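MucR Phosphodiesterase (Pseudomonas aeruginosa, PDB 5M1T) is an EAL-domain phosphodiesterase that holds two magnesium ions and the ligand C2E in its pocket. Local coordinates at residues K239-G244 against S261-L266. Numbering follows the deposited sequence.
Sequences KIVAEG and SLQGFL. With MG (magnesium ion), chain E; C2E (9,9'-[(2R,3R,3aS,5S,7aR,9R,10R,10aS,12S,14aR)-3,5,10,12-tetrahydroxy-5,12-dioxidooctahydro-2H,7H-difuro[3,2-d:3',2'-j][1,3,7,9,2,8]tetraoxadiphosphacyclododecine-2,9-diyl]bis(2-amino-1,9-dihydro-6H-purin-6-one)), chain C.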
# COMPACT_ATOMS: atom_id res chain seq x y z
N LYS A 239 1.46 18.79 16.86
CA LYS A 239 1.95 18.43 18.17
C LYS A 239 3.27 17.67 18.02
O LYS A 239 3.43 16.87 17.09
CB LYS A 239 0.94 17.53 18.91
CG LYS A 239 -0.41 18.15 19.20
CD LYS A 239 -0.25 19.39 20.06
CE LYS A 239 -1.53 19.79 20.79
NZ LYS A 239 -1.39 21.22 21.26
N ILE A 240 4.19 17.91 18.95
CA ILE A 240 5.45 17.18 18.99
C ILE A 240 5.55 16.21 20.19
O ILE A 240 5.31 16.59 21.34
CB ILE A 240 6.63 18.17 19.05
CG1 ILE A 240 6.61 19.07 17.83
CG2 ILE A 240 7.96 17.44 19.11
CD1 ILE A 240 6.66 18.31 16.52
N VAL A 241 5.89 14.95 19.90
CA VAL A 241 6.11 13.97 20.94
C VAL A 241 7.59 13.66 20.97
O VAL A 241 8.20 13.29 19.93
CB VAL A 241 5.35 12.66 20.65
CG1 VAL A 241 5.52 11.68 21.81
CG2 VAL A 241 3.87 12.91 20.43
N ALA A 242 8.19 13.77 22.15
CA ALA A 242 9.57 13.31 22.31
C ALA A 242 9.52 11.88 22.81
O ALA A 242 8.84 11.59 23.79
CB ALA A 242 10.35 14.17 23.27
N GLU A 243 10.26 11.01 22.16
CA GLU A 243 10.24 9.58 22.45
C GLU A 243 11.62 9.13 22.95
O GLU A 243 12.63 9.67 22.53
CB GLU A 243 9.77 8.85 21.17
CG GLU A 243 10.16 7.41 21.03
CD GLU A 243 9.85 6.89 19.63
OE1 GLU A 243 10.82 6.63 18.83
OE2 GLU A 243 8.63 6.79 19.33
N GLY A 244 11.67 8.18 23.88
CA GLY A 244 12.93 7.70 24.41
C GLY A 244 13.44 8.48 25.62
O GLY A 244 14.64 8.47 25.90
N SER A 261 4.30 16.54 24.34
CA SER A 261 4.20 15.32 25.09
C SER A 261 5.47 14.48 25.01
O SER A 261 6.30 14.64 24.10
CB SER A 261 2.98 14.51 24.64
OG SER A 261 2.99 14.27 23.24
N LEU A 262 5.64 13.63 26.02
CA LEU A 262 6.83 12.83 26.18
C LEU A 262 6.45 11.36 26.31
O LEU A 262 5.39 11.03 26.85
CB LEU A 262 7.62 13.24 27.43
CG LEU A 262 7.94 14.72 27.67
CD1 LEU A 262 8.74 14.85 28.96
CD2 LEU A 262 8.73 15.34 26.54
N GLN A 263 7.36 10.51 25.84
CA GLN A 263 7.22 9.07 25.97
C GLN A 263 8.61 8.50 26.28
O GLN A 263 9.62 8.93 25.72
CB GLN A 263 6.71 8.54 24.66
CG GLN A 263 6.27 7.15 24.68
CD GLN A 263 5.67 6.74 23.35
OE1 GLN A 263 5.08 7.56 22.62
NE2 GLN A 263 5.79 5.45 23.04
N GLY A 264 8.67 7.60 27.25
CA GLY A 264 9.96 7.03 27.59
C GLY A 264 9.94 6.27 28.88
O GLY A 264 8.98 6.40 29.67
N PHE A 265 11.00 5.49 29.09
CA PHE A 265 11.15 4.68 30.30
C PHE A 265 11.04 5.49 31.60
O PHE A 265 10.52 5.00 32.58
CB PHE A 265 12.46 3.92 30.29
CG PHE A 265 12.53 2.82 29.29
CD1 PHE A 265 11.45 2.52 28.47
CD2 PHE A 265 13.66 2.04 29.20
CE1 PHE A 265 11.51 1.49 27.59
CE2 PHE A 265 13.72 1.02 28.29
CZ PHE A 265 12.64 0.75 27.49
N LEU A 266 11.51 6.72 31.60
CA LEU A 266 11.44 7.59 32.78
C LEU A 266 9.98 7.82 33.19
O LEU A 266 9.68 7.87 34.37
CB LEU A 266 12.10 8.93 32.50
CG LEU A 266 12.17 9.86 33.74
CD1 LEU A 266 13.25 9.37 34.71
CD2 LEU A 266 12.40 11.33 33.38
MG MG E . 9.22 6.13 16.98
P1 C2E C . 8.62 2.67 17.56
O2P C2E C . 7.34 2.93 16.83
O1P C2E C . 9.65 3.79 17.48
O5' C2E C . 8.25 2.38 19.08
C5' C2E C . 9.01 2.94 20.13
C4' C2E C . 10.11 2.00 20.57
O4' C2E C . 10.95 2.70 21.50
C3' C2E C . 9.57 0.79 21.31
O3' C2E C . 10.44 -0.32 21.06
C2' C2E C . 9.68 1.17 22.77
O2' C2E C . 9.79 0.05 23.65
C1' C2E C . 10.98 1.96 22.73
N9 C2E C . 11.14 2.91 23.83
C8 C2E C . 10.20 3.71 24.36
N7 C2E C . 10.73 4.44 25.36
C5 C2E C . 12.02 4.12 25.47
C6 C2E C . 13.15 4.52 26.32
O6 C2E C . 12.98 5.40 27.20
N1 C2E C . 14.33 3.93 26.10
C2 C2E C . 14.51 2.98 25.15
N2 C2E C . 15.72 2.42 24.98
N3 C2E C . 13.52 2.58 24.33
C4 C2E C . 12.29 3.10 24.46
P11 C2E C . 9.83 -1.76 20.67
O21 C2E C . 8.62 -2.03 21.54
O11 C2E C . 10.88 -2.80 20.90
O5A C2E C . 9.38 -1.67 19.14
C5A C2E C . 10.36 -1.37 18.15
C4A C2E C . 9.68 -1.02 16.84
O4A C2E C . 8.86 -2.09 16.40
C3A C2E C . 8.73 0.13 16.97
O3A C2E C . 9.38 1.39 16.95
C2A C2E C . 7.81 -0.07 15.78
O2A C2E C . 8.41 0.41 14.58
C1A C2E C . 7.73 -1.57 15.70
N91 C2E C . 6.44 -2.05 16.28
C81 C2E C . 6.15 -2.30 17.58
N71 C2E C . 4.87 -2.76 17.69
C51 C2E C . 4.35 -2.79 16.45
C61 C2E C . 3.06 -3.15 15.85
O61 C2E C . 2.11 -3.54 16.56
N11 C2E C . 2.94 -3.04 14.51
C21 C2E C . 3.96 -2.60 13.74
N21 C2E C . 3.78 -2.50 12.41
N31 C2E C . 5.17 -2.24 14.22
C41 C2E C . 5.39 -2.32 15.54
O HOH W 1 11.40 5.78 16.87
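The carbonyl oxygen of A242 takes its one hydrogen bond across the contact from Q263 N at 2.7 Å, supplemented by a weak C-H...O contact from L262 CA to A242 O at 3.4 Å. This pairing closes the parallel beta-alpha-beta unit of strands 239-243 and 261-263 in the TIM-barrel-like EAL domain, and illustrates how such a barrel can be apolar outside and largely polar inside. S261 O likewise accepts a hydrogen bond from A242 N and a weaker C-H...O contact from V241 CA. On the outer surface, A242 CB packs against L262 CD2 at 3.8 Å, and both residues touch L254 of helix 248-257. The inner surface is mixed: V241 CG2 abuts S261 OG at 3.2 Å, but polar groups follow. Q263, with CG anti to its backbone N (chi1 -169°) and an extended chain, reaches inward, where NE2 bonds to E65 and Q51 and OE1 to K207; these three fix the rotation of its amide. E243 extends likewise, and its carboxylate chelates a magnesium ion through OE1 and OE2, each at 2.5 Å, alongside D186, D187 and C2E O1P. Past the strands, the ring of F265 lies under one base of C2E, with C2E C6 3.4 Å above the ring plane and displaced toward the rim. A straight hydrogen bond from F265 N to C2E O6, 2.7 Å long at 180°, pins that same base.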